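Local coordinates for protein pyocin S5 (Pseudomonas aeruginosa PAO1, PDB 6THK) that probably kills related bacteria by forming channels that depolarise the cytoplasmic membrane, as other pore-forming colicins do, at residues S220-A225 / R246-A251. The protein carries 1 engineered substitution. Residues are numbered along the deposited sequence; the frame is centred on the assembly and turned at random.
Sequences SELDQA and RLVTQA. With ZN (zinc ion), chain G.
L222 and L247 carry the meeting of these two helical segments, their side chains sliding past one another in opposite directions. CD2 of L222 comes 3.9 Å from CB of L247, while CD1 of L247 lies against the backbone O of L222 at 3.6 Å, a van der Waals contact. Their CA atoms are the closest such pair across the contact, 6.6 Å apart. CG of L222 sits beside its own backbone N (chi1 -74°), and from there both methyls reach V248: its CG2 is 4.1 Å from L222 CD1 and CD2 alike, the two side chains crossing obliquely. L222 CD2 also touches A251 CB, less closely, at 4.3 Å. V248 is the one buried residue among those touching. Helix 272-338 backs this part, with V248 resting on R295 and L296, L222 on R295 and A251 on L292.

At the edge of the contact A225 CB meets L247 CD2 at 3.7 Å, a close but small pairing: A225 gives 26 Å² against 81 Å² for L222. On the solvent side, D223 and Q224 of one helix and R246 and T249 of the other are exposed and bury nothing between the segments. No hydrogen bond joins the segments, and just 209 Å² is buried over both sides, which marks a small, apolar surface contact. R246 pairs with E242 on its own helix, whereas E221 OE2 binds zinc at 2.3 Å and its OE1 forms a salt bridge with K255. E288 of helix 272-338 supplies a second carboxylate to that metal.

With axes 10.1 Å apart and N-to-C directions at 109°, the short helix 214-227 lies across helix 237-267 rather than alongside it. The arrangement is a crossed helix-helix packing against the long helices of this elongated, all-helical bacteriocin, adjoining a zinc site with two glutamate ligands.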
ATOM      1  N   SER A 220      -0.968  -7.417   1.732  1.00 58.89           N
ATOM      2  CA  SER A 220      -1.976  -8.297   2.335  1.00 58.42           C
ATOM      3  C   SER A 220      -2.853  -7.529   3.321  1.00 61.84           C
ATOM      4  O   SER A 220      -4.070  -7.708   3.334  1.00 61.81           O
ATOM      5  CB  SER A 220      -1.312  -9.483   3.024  1.00 62.41           C
ATOM      6  OG  SER A 220      -0.247  -9.999   2.241  1.00 74.71           O
ATOM      7  N   GLU A 221      -2.252  -6.639   4.110  1.00 58.33           N
ATOM      8  CA  GLU A 221      -3.014  -5.818   5.042  1.00 58.73           C
ATOM      9  C   GLU A 221      -3.955  -4.874   4.301  1.00 62.87           C
ATOM     10  O   GLU A 221      -5.109  -4.730   4.712  1.00 63.42           O
ATOM     11  CB  GLU A 221      -2.079  -5.009   5.913  1.00 59.97           C
ATOM     12  CG  GLU A 221      -1.751  -5.680   7.216  1.00 65.94           C
ATOM     13  CD  GLU A 221      -0.629  -4.922   7.876  1.00 83.30           C
ATOM     14  OE1 GLU A 221      -0.870  -3.780   8.327  1.00 85.63           O
ATOM     15  OE2 GLU A 221       0.502  -5.452   7.911  1.00 68.52           O
ATOM     16  N   LEU A 222      -3.471  -4.240   3.212  1.00 58.70           N
ATOM     17  CA  LEU A 222      -4.291  -3.320   2.405  1.00 58.71           C
ATOM     18  C   LEU A 222      -5.469  -4.031   1.749  1.00 65.72           C
ATOM     19  O   LEU A 222      -6.562  -3.462   1.676  1.00 65.37           O
ATOM     20  CB  LEU A 222      -3.454  -2.566   1.370  1.00 58.02           C
ATOM     21  CG  LEU A 222      -2.561  -1.446   1.914  1.00 60.90           C
ATOM     22  CD1 LEU A 222      -1.546  -1.055   0.910  1.00 60.09           C
ATOM     23  CD2 LEU A 222      -3.372  -0.227   2.371  1.00 60.08           C
ATOM     24  N   ASP A 223      -5.238  -5.264   1.310  1.00 64.47           N
ATOM     25  CA  ASP A 223      -6.276  -6.099   0.728  1.00 64.84           C
ATOM     26  C   ASP A 223      -7.341  -6.428   1.763  1.00 69.16           C
ATOM     27  O   ASP A 223      -8.525  -6.404   1.469  1.00 69.51           O
ATOM     28  CB  ASP A 223      -5.676  -7.389   0.187  1.00 66.97           C
ATOM     29  CG  ASP A 223      -4.675  -7.144  -0.903  1.00 76.04           C
ATOM     30  OD1 ASP A 223      -4.871  -6.193  -1.675  1.00 77.14           O
ATOM     31  OD2 ASP A 223      -3.692  -7.902  -0.988  1.00 81.28           O
ATOM     32  N   GLN A 224      -6.917  -6.722   2.987  1.00 66.55           N
ATOM     33  CA  GLN A 224      -7.848  -7.053   4.058  1.00 67.49           C
ATOM     34  C   GLN A 224      -8.749  -5.873   4.342  1.00 73.33           C
ATOM     35  O   GLN A 224      -9.945  -6.029   4.556  1.00 73.44           O
ATOM     36  CB  GLN A 224      -7.099  -7.439   5.333  1.00 69.41           C
ATOM     37  CG  GLN A 224      -7.965  -8.115   6.389  1.00 89.98           C
ATOM     38  CD  GLN A 224      -8.466  -7.165   7.465  1.00106.88           C
ATOM     39  OE1 GLN A 224      -7.918  -7.108   8.561  1.00102.60           O
ATOM     40  NE2 GLN A 224      -9.523  -6.424   7.157  1.00 96.73           N
ATOM     41  N   ALA A 225      -8.157  -4.690   4.371  1.00 71.33           N
ATOM     42  CA  ALA A 225      -8.888  -3.462   4.572  1.00 71.99           C
ATOM     43  C   ALA A 225      -9.822  -3.266   3.386  1.00 78.50           C
ATOM     44  O   ALA A 225     -10.932  -2.768   3.524  1.00 77.86           O
ATOM     45  CB  ALA A 225      -7.928  -2.296   4.699  1.00 72.60           C
ATOM     46  N   ARG A 246      -7.216   6.196  -0.332  1.00 53.78           N
ATOM     47  CA  ARG A 246      -7.938   6.222   0.933  1.00 53.42           C
ATOM     48  C   ARG A 246      -7.472   5.132   1.886  1.00 56.52           C
ATOM     49  O   ARG A 246      -7.296   5.406   3.076  1.00 58.15           O
ATOM     50  CB  ARG A 246      -9.451   6.182   0.712  1.00 56.62           C
ATOM     51  CG  ARG A 246     -10.049   7.571   0.597  1.00 74.66           C
ATOM     52  CD  ARG A 246     -11.542   7.573   0.310  1.00 93.48           C
ATOM     53  NE  ARG A 246     -11.862   8.371  -0.877  1.00110.02           N
ATOM     54  CZ  ARG A 246     -12.040   9.692  -0.888  1.00124.42           C
ATOM     55  NH1 ARG A 246     -11.936  10.391   0.240  1.00114.58           N
ATOM     56  NH2 ARG A 246     -12.318  10.324  -2.018  1.00105.33           N
ATOM     57  N   LEU A 247      -7.217   3.919   1.368  1.00 49.81           N
ATOM     58  CA  LEU A 247      -6.733   2.801   2.165  1.00 48.82           C
ATOM     59  C   LEU A 247      -5.354   3.078   2.746  1.00 51.86           C
ATOM     60  O   LEU A 247      -5.154   2.895   3.942  1.00 51.60           O
ATOM     61  CB  LEU A 247      -6.708   1.499   1.342  1.00 49.08           C
ATOM     62  CG  LEU A 247      -8.051   0.822   1.056  1.00 54.33           C
ATOM     63  CD1 LEU A 247      -7.848  -0.421   0.243  1.00 55.28           C
ATOM     64  CD2 LEU A 247      -8.775   0.454   2.340  1.00 55.47           C
ATOM     65  N   VAL A 248      -4.413   3.520   1.902  1.00 47.30           N
ATOM     66  CA  VAL A 248      -3.040   3.843   2.283  1.00 46.84           C
ATOM     67  C   VAL A 248      -3.017   4.985   3.317  1.00 52.77           C
ATOM     68  O   VAL A 248      -2.370   4.838   4.350  1.00 51.75           O
ATOM     69  CB  VAL A 248      -2.177   4.139   1.028  1.00 49.29           C
ATOM     70  CG1 VAL A 248      -0.755   4.534   1.404  1.00 48.25           C
ATOM     71  CG2 VAL A 248      -2.159   2.930   0.100  1.00 49.16           C
ATOM     72  N   THR A 249      -3.768   6.085   3.067  1.00 50.58           N
ATOM     73  CA  THR A 249      -3.857   7.227   3.985  1.00 50.94           C
ATOM     74  C   THR A 249      -4.363   6.799   5.372  1.00 56.97           C
ATOM     75  O   THR A 249      -3.743   7.162   6.378  1.00 56.40           O
ATOM     76  CB  THR A 249      -4.667   8.365   3.364  1.00 56.41           C
ATOM     77  OG1 THR A 249      -4.071   8.692   2.111  1.00 59.54           O
ATOM     78  CG2 THR A 249      -4.696   9.606   4.231  1.00 53.85           C
ATOM     79  N   GLN A 250      -5.462   6.008   5.421  1.00 54.57           N
ATOM     80  CA  GLN A 250      -6.028   5.517   6.674  1.00 54.43           C
ATOM     81  C   GLN A 250      -5.070   4.546   7.389  1.00 59.44           C
ATOM     82  O   GLN A 250      -4.918   4.634   8.610  1.00 60.05           O
ATOM     83  CB  GLN A 250      -7.423   4.911   6.453  1.00 55.78           C
ATOM     84  CG  GLN A 250      -8.193   4.638   7.760  1.00 78.82           C
ATOM     85  CD  GLN A 250      -8.577   5.896   8.517  1.00 98.87           C
ATOM     86  OE1 GLN A 250      -7.975   6.257   9.534  1.00 91.73           O
ATOM     87  NE2 GLN A 250      -9.597   6.592   8.040  1.00 93.73           N
ATOM     88  N   ALA A 251      -4.400   3.650   6.630  1.00 54.79           N
ATOM     89  CA  ALA A 251      -3.409   2.716   7.172  1.00 53.97           C
ATOM     90  C   ALA A 251      -2.249   3.479   7.813  1.00 57.71           C
ATOM     91  O   ALA A 251      -1.757   3.044   8.849  1.00 57.88           O
ATOM     92  CB  ALA A 251      -2.889   1.800   6.076  1.00 54.58           C
TER
HETATM   93 ZN    ZN G 606       1.686  -5.492   9.927  1.00 62.26          ZN